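Light Chain (Clostridium botulinum, PDB 6BVD) is the zinc-dependent protease domain of a mosaic botulinum neurotoxin, a metalloendopeptidase that probably cleaves a neuronal SNARE protein, as its relatives do. Local coordinates at residues Ala116-Phe130 with Asp314-Phe326. Sequence-based numbering, arbitrary orientation. Where two conformers were deposited one is given.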
loop_
_atom_site.group_PDB
_atom_site.type_symbol
_atom_site.label_atom_id
_atom_site.label_comp_id
_atom_site.label_asym_id
_atom_site.label_seq_id
_atom_site.Cartn_x
_atom_site.Cartn_y
_atom_site.Cartn_z
ATOM N N ALA A 116 16.152 -19.680 -0.777
ATOM C CA ALA A 116 17.546 -20.149 -1.002
ATOM C C ALA A 116 18.251 -20.387 0.334
ATOM O O ALA A 116 19.255 -19.759 0.645
ATOM C CB ALA A 116 18.363 -19.169 -1.841
ATOM N N ILE A 117 17.751 -21.328 1.104
ATOM C CA ILE A 117 18.361 -21.578 2.413
ATOM C C ILE A 117 19.829 -22.106 2.309
ATOM O O ILE A 117 20.196 -22.824 1.382
ATOM C CB ILE A 117 17.515 -22.563 3.191
ATOM C CG1 ILE A 117 17.596 -23.927 2.530
ATOM C CG2 ILE A 117 16.022 -22.075 3.298
ATOM C CD1 ILE A 117 17.117 -25.051 3.454
ATOM N N PRO A 118 20.691 -21.749 3.262
ATOM C CA PRO A 118 22.072 -22.272 3.205
ATOM C C PRO A 118 22.179 -23.807 3.282
ATOM O O PRO A 118 21.311 -24.433 3.884
ATOM C CB PRO A 118 22.728 -21.650 4.433
ATOM C CG PRO A 118 21.947 -20.445 4.692
ATOM C CD PRO A 118 20.526 -20.764 4.341
ATOM N N TYR A 119 23.188 -24.399 2.648
ATOM C CA TYR A 119 23.451 -25.830 2.797
ATOM C C TYR A 119 23.826 -26.098 4.251
ATOM O O TYR A 119 24.529 -25.288 4.847
ATOM C CB TYR A 119 24.574 -26.305 1.870
ATOM C CG TYR A 119 24.789 -27.817 1.891
ATOM C CD1 TYR A 119 24.021 -28.647 1.095
ATOM C CD2 TYR A 119 25.684 -28.415 2.791
ATOM C CE1 TYR A 119 24.184 -30.025 1.118
ATOM C CE2 TYR A 119 25.825 -29.795 2.834
ATOM C CZ TYR A 119 25.076 -30.595 1.992
ATOM O OH TYR A 119 25.231 -31.967 2.003
ATOM N N LEU A 120 23.352 -27.223 4.796
ATOM C CA LEU A 120 23.668 -27.617 6.194
ATOM C C LEU A 120 25.059 -28.279 6.258
ATOM O O LEU A 120 25.216 -29.496 6.457
ATOM C CB LEU A 120 22.562 -28.538 6.769
ATOM C CG LEU A 120 21.165 -27.890 6.871
ATOM C CD1 LEU A 120 20.080 -28.882 7.435
ATOM C CD2 LEU A 120 21.136 -26.573 7.660
ATOM N N GLY A 121 26.095 -27.478 6.017
ATOM C CA GLY A 121 27.443 -28.006 6.087
ATOM C C GLY A 121 28.368 -27.061 5.360
ATOM O O GLY A 121 27.889 -26.151 4.655
ATOM N N ASN A 122 29.667 -27.251 5.554
ATOM C CA ASN A 122 30.646 -26.423 4.858
ATOM C C ASN A 122 31.975 -27.164 4.712
ATOM O O ASN A 122 32.051 -28.374 4.979
ATOM C CB ASN A 122 30.817 -25.087 5.582
ATOM C CG ASN A 122 31.267 -25.251 7.045
ATOM O OD1 ASN A 122 32.373 -25.679 7.313
ATOM N ND2 ASN A 122 30.415 -24.850 7.982
ATOM N N SER A 123 33.037 -26.464 4.283
ATOM C CA SER A 123 34.284 -27.160 4.020
ATOM C C SER A 123 34.830 -27.939 5.211
ATOM O O SER A 123 35.425 -28.982 5.018
ATOM C CB SER A 123 35.353 -26.177 3.528
ATOM O OG SER A 123 34.966 -25.741 2.240
ATOM N N TYR A 124 34.575 -27.450 6.417
ATOM C CA TYR A 124 35.126 -28.027 7.642
ATOM C C TYR A 124 34.100 -28.768 8.499
ATOM O O TYR A 124 34.275 -28.838 9.722
ATOM C CB TYR A 124 35.751 -26.919 8.468
ATOM C CG TYR A 124 36.935 -26.299 7.763
ATOM C CD1 TYR A 124 37.808 -27.078 7.006
ATOM C CD2 TYR A 124 37.151 -24.941 7.805
ATOM C CE1 TYR A 124 38.921 -26.495 6.333
ATOM C CE2 TYR A 124 38.248 -24.358 7.128
ATOM C CZ TYR A 124 39.112 -25.142 6.403
ATOM O OH TYR A 124 40.187 -24.543 5.736
ATOM N N THR A 125 33.057 -29.322 7.871
ATOM C CA THR A 125 32.117 -30.216 8.583
ATOM C C THR A 125 32.093 -31.565 7.859
ATOM O O THR A 125 32.539 -31.662 6.711
ATOM C CB THR A 125 30.678 -29.619 8.697
ATOM O OG1 THR A 125 30.101 -29.431 7.399
ATOM C CG2 THR A 125 30.671 -28.291 9.442
ATOM N N GLN A 126 31.645 -32.627 8.538
ATOM C CA GLN A 126 31.595 -33.967 7.944
ATOM C C GLN A 126 30.635 -34.068 6.750
ATOM O O GLN A 126 29.466 -33.664 6.855
ATOM C CB GLN A 126 31.170 -35.006 8.998
ATOM C CG GLN A 126 32.160 -35.168 10.107
ATOM C CD GLN A 126 31.966 -34.141 11.218
ATOM O OE1 GLN A 126 31.064 -33.287 11.150
ATOM N NE2 GLN A 126 32.820 -34.207 12.242
ATOM N N GLU A 127 31.102 -34.697 5.670
ATOM C CA GLU A 127 30.314 -34.819 4.436
ATOM C C GLU A 127 29.039 -35.660 4.617
ATOM O O GLU A 127 28.037 -35.392 3.963
ATOM C CB GLU A 127 31.163 -35.422 3.318
ATOM C CG GLU A 127 32.419 -34.574 3.023
ATOM C CD GLU A 127 33.173 -35.016 1.779
ATOM O OE1 GLU A 127 32.562 -35.661 0.899
ATOM O OE2 GLU A 127 34.382 -34.704 1.678
ATOM N N GLU A 128 29.090 -36.655 5.506
ATOM C CA GLU A 128 27.948 -37.562 5.746
ATOM C C GLU A 128 26.823 -36.962 6.569
ATOM O O GLU A 128 25.773 -37.582 6.781
ATOM C CB GLU A 128 28.424 -38.845 6.452
ATOM C CG GLU A 128 29.482 -39.594 5.708
ATOM C CD GLU A 128 30.871 -38.990 5.873
ATOM O OE1 GLU A 128 31.059 -38.104 6.747
ATOM O OE2 GLU A 128 31.756 -39.369 5.079
ATOM N N GLN A 129 27.028 -35.746 7.030
ATOM C CA GLN A 129 26.155 -35.149 8.021
ATOM C C GLN A 129 25.555 -33.846 7.540
ATOM O O GLN A 129 26.261 -33.031 6.932
ATOM C CB GLN A 129 26.952 -34.914 9.296
ATOM C CG GLN A 129 26.148 -34.777 10.547
ATOM C CD GLN A 129 27.033 -34.627 11.766
ATOM O OE1 GLN A 129 28.074 -33.975 11.713
ATOM N NE2 GLN A 129 26.612 -35.218 12.880
ATOM N N PHE A 130 24.251 -33.683 7.753
ATOM C CA PHE A 130 23.618 -32.363 7.714
ATOM C C PHE A 130 23.923 -31.680 9.043
ATOM O O PHE A 130 23.439 -32.119 10.101
ATOM C CB PHE A 130 22.096 -32.445 7.503
ATOM C CG PHE A 130 21.673 -32.551 6.049
ATOM C CD1 PHE A 130 22.485 -32.068 5.022
ATOM C CD2 PHE A 130 20.473 -33.171 5.718
ATOM C CE1 PHE A 130 22.083 -32.206 3.672
ATOM C CE2 PHE A 130 20.062 -33.302 4.393
ATOM C CZ PHE A 130 20.866 -32.808 3.364
ATOM N N ASP A 314 15.356 -36.516 4.272
ATOM C CA ASP A 314 14.945 -36.607 2.864
ATOM C C ASP A 314 14.311 -35.319 2.368
ATOM O O ASP A 314 14.506 -34.957 1.201
ATOM C CB ASP A 314 13.986 -37.782 2.621
ATOM C CG ASP A 314 14.720 -39.112 2.505
ATOM O OD1 ASP A 314 15.964 -39.105 2.341
ATOM O OD2 ASP A 314 14.054 -40.160 2.540
ATOM N N GLU A 315 13.565 -34.619 3.219
ATOM C CA GLU A 315 13.004 -33.329 2.802
ATOM C C GLU A 315 14.095 -32.284 2.489
ATOM O O GLU A 315 13.977 -31.526 1.517
ATOM C CB GLU A 315 12.070 -32.780 3.873
ATOM C CG GLU A 315 10.700 -33.446 3.832
ATOM C CD GLU A 315 9.717 -32.906 4.860
ATOM O OE1 GLU A 315 10.138 -32.131 5.753
ATOM O OE2 GLU A 315 8.517 -33.271 4.763
ATOM N N PHE A 316 15.156 -32.242 3.289
ATOM C CA PHE A 316 16.257 -31.302 2.999
ATOM C C PHE A 316 17.009 -31.715 1.753
ATOM O O PHE A 316 17.452 -30.832 1.000
ATOM C CB PHE A 316 17.235 -31.144 4.182
ATOM C CG PHE A 316 16.805 -30.093 5.167
ATOM C CD1 PHE A 316 17.334 -28.819 5.117
ATOM C CD2 PHE A 316 15.822 -30.374 6.117
ATOM C CE1 PHE A 316 16.920 -27.832 6.011
ATOM C CE2 PHE A 316 15.403 -29.418 7.012
ATOM C CZ PHE A 316 15.948 -28.123 6.957
ATOM N N LYS A 317 17.158 -33.018 1.497
ATOM C CA LYS A 317 17.778 -33.453 0.231
ATOM C C LYS A 317 16.964 -33.014 -0.997
ATOM O O LYS A 317 17.535 -32.644 -2.035
ATOM C CB LYS A 317 17.961 -34.973 0.194
ATOM C CG LYS A 317 19.062 -35.488 1.125
ATOM C CD LYS A 317 19.237 -36.984 0.950
ATOM C CE LYS A 317 20.329 -37.509 1.891
ATOM N NZ LYS A 317 20.549 -38.970 1.707
ATOM N N ASN A 318 15.645 -33.116 -0.897
ATOM C CA ASN A 318 14.790 -32.611 -1.971
ATOM C C ASN A 318 14.978 -31.118 -2.146
ATOM O O ASN A 318 15.032 -30.600 -3.264
ATOM C CB ASN A 318 13.316 -32.911 -1.683
ATOM C CG ASN A 318 13.033 -34.380 -1.637
ATOM O OD1 ASN A 318 13.837 -35.187 -2.106
ATOM N ND2 ASN A 318 11.893 -34.752 -1.052
ATOM N N LEU A 319 15.093 -30.420 -1.028
ATOM C CA LEU A 319 15.250 -28.977 -1.073
ATOM C C LEU A 319 16.555 -28.545 -1.788
ATOM O O LEU A 319 16.525 -27.599 -2.603
ATOM C CB LEU A 319 15.191 -28.432 0.335
ATOM C CG LEU A 319 14.793 -26.978 0.512
ATOM C CD1 LEU A 319 14.282 -26.839 1.936
ATOM C CD2 LEU A 319 15.965 -26.055 0.251
ATOM N N TYR A 320 17.673 -29.227 -1.515
ATOM C CA TYR A 320 18.964 -28.888 -2.166
ATOM C C TYR A 320 19.014 -29.384 -3.622
ATOM O O TYR A 320 19.671 -28.765 -4.480
ATOM C CB TYR A 320 20.154 -29.460 -1.356
ATOM C CG TYR A 320 20.230 -28.821 0.014
ATOM C CD1 TYR A 320 20.135 -27.442 0.148
ATOM C CD2 TYR A 320 20.343 -29.593 1.184
ATOM C CE1 TYR A 320 20.122 -26.832 1.367
ATOM C CE2 TYR A 320 20.362 -28.989 2.429
ATOM C CZ TYR A 320 20.273 -27.609 2.534
ATOM O OH TYR A 320 20.271 -26.958 3.773
ATOM N N GLU A 321 18.279 -30.463 -3.918
ATOM C CA GLU A 321 18.164 -30.933 -5.292
ATOM C C GLU A 321 17.567 -29.822 -6.155
ATOM O O GLU A 321 18.083 -29.528 -7.238
ATOM C CB GLU A 321 17.309 -32.189 -5.400
ATOM C CG GLU A 321 17.055 -32.598 -6.863
ATOM C CD GLU A 321 16.035 -33.737 -6.996
ATOM O OE1 GLU A 321 15.471 -34.150 -5.960
ATOM O OE2 GLU A 321 15.773 -34.182 -8.143
ATOM N N TRP A 322 16.518 -29.189 -5.638
ATOM C CA TRP A 322 15.874 -28.059 -6.300
ATOM C C TRP A 322 16.739 -26.781 -6.324
ATOM O O TRP A 322 16.863 -26.133 -7.383
ATOM C CB TRP A 322 14.541 -27.731 -5.638
ATOM C CG TRP A 322 13.931 -26.555 -6.293
ATOM C CD1 TRP A 322 13.874 -25.297 -5.785
ATOM C CD2 TRP A 322 13.218 -26.524 -7.538
ATOM N NE1 TRP A 322 13.196 -24.475 -6.644
ATOM C CE2 TRP A 322 12.774 -25.205 -7.725
ATOM C CE3 TRP A 322 12.910 -27.488 -8.515
ATOM C CZ2 TRP A 322 12.042 -24.812 -8.858
ATOM C CZ3 TRP A 322 12.172 -27.105 -9.632
ATOM C CH2 TRP A 322 11.752 -25.779 -9.795
ATOM N N LYS A 323 17.297 -26.404 -5.165
ATOM C CA LYS A 323 18.101 -25.190 -5.026
ATOM C C LYS A 323 19.268 -25.165 -6.009
ATOM O O LYS A 323 19.499 -24.154 -6.675
ATOM C CB LYS A 323 18.662 -25.056 -3.605
ATOM C CG LYS A 323 19.560 -23.829 -3.429
ATOM C CD LYS A 323 20.218 -23.776 -2.039
ATOM C CE LYS A 323 20.981 -22.458 -1.861
ATOM N NZ LYS A 323 21.961 -22.382 -0.755
ATOM N N TYR A 324 20.010 -26.269 -6.082
ATOM C CA TYR A 324 21.200 -26.303 -6.927
ATOM C C TYR A 324 20.906 -26.872 -8.296
ATOM O O TYR A 324 21.811 -27.024 -9.095
ATOM C CB TYR A 324 22.313 -27.108 -6.254
ATOM C CG TYR A 324 22.797 -26.456 -5.004
ATOM C CD1 TYR A 324 23.590 -25.305 -5.070
ATOM C CD2 TYR A 324 22.512 -26.994 -3.745
ATOM C CE1 TYR A 324 24.042 -24.691 -3.946
ATOM C CE2 TYR A 324 22.979 -26.382 -2.587
ATOM C CZ TYR A 324 23.743 -25.231 -2.703
ATOM O OH TYR A 324 24.215 -24.583 -1.610
ATOM N N GLN A 325 19.636 -27.187 -8.556
ATOM C CA GLN A 325 19.181 -27.719 -9.839
ATOM C C GLN A 325 19.955 -28.932 -10.278
ATOM O O GLN A 325 20.336 -29.079 -11.456
ATOM C CB GLN A 325 19.283 -26.640 -10.906
ATOM C CG GLN A 325 18.294 -25.525 -10.679
ATOM C CD GLN A 325 16.874 -25.940 -11.040
ATOM O OE1 GLN A 325 16.549 -26.052 -12.225
ATOM N NE2 GLN A 325 16.012 -26.123 -10.032
ATOM N N PHE A 326 20.197 -29.807 -9.316
ATOM C CA PHE A 326 20.881 -31.046 -9.578
ATOM C C PHE A 326 20.026 -32.012 -10.370
ATOM O O PHE A 326 18.798 -32.056 -10.195
ATOM C CB PHE A 326 21.268 -31.722 -8.244
ATOM C CG PHE A 326 22.375 -31.038 -7.482
ATOM C CD1 PHE A 326 23.374 -30.323 -8.135
ATOM C CD2 PHE A 326 22.415 -31.128 -6.075
ATOM C CE1 PHE A 326 24.400 -29.704 -7.396
ATOM C CE2 PHE A 326 23.437 -30.540 -5.330
ATOM C CZ PHE A 326 24.435 -29.812 -5.976
#
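Tyr320 joins Tyr119 and Phe130 in an aromatic cluster, where the loop after helix 104-115 packs on helix 313-323 of the clostridial zinc-protease fold. CD1 of Tyr119 sits 3.7 Å above the centre of the Tyr320 ring, the two planes inclined at 41°, whereas the Tyr320 edge points to the face of Phe130 in an offset edge-to-face pair with planes at 67°. Tyr119 reaches across the Tyr320 ring because its CG lies opposite the backbone N. The Tyr320 hydroxyl reaches beyond the cluster to donate to Pro118 O, OH to O 2.7 Å, and CG of Leu120 leans on the Tyr320 hydroxyl oxygen. One helical turn before Tyr320, Leu120 CD1 covers a face of Phe316 in a CH-pi contact, 4.0 Å from the ring centroid. Ile117 CG1 meets Leu319 CD2 at 3.5 Å. Phe130 CE2 rests against Phe316 CB at 3.6 Å, its strand 129-130 pairing in parallel with strand 306-307. Behind this shell, Tyr324 packs edge-to-face with Tyr294, and its hydroxyl bonds to Gly188 O. Near the helix end, the extended Lys323 side chain ties the loop down: its ammonium group bonds to Leu237 O and Tyr324 OH, and NZ donates to Ile117 O, 2.8 Å away, from above the carbonyl plane (44° out of it).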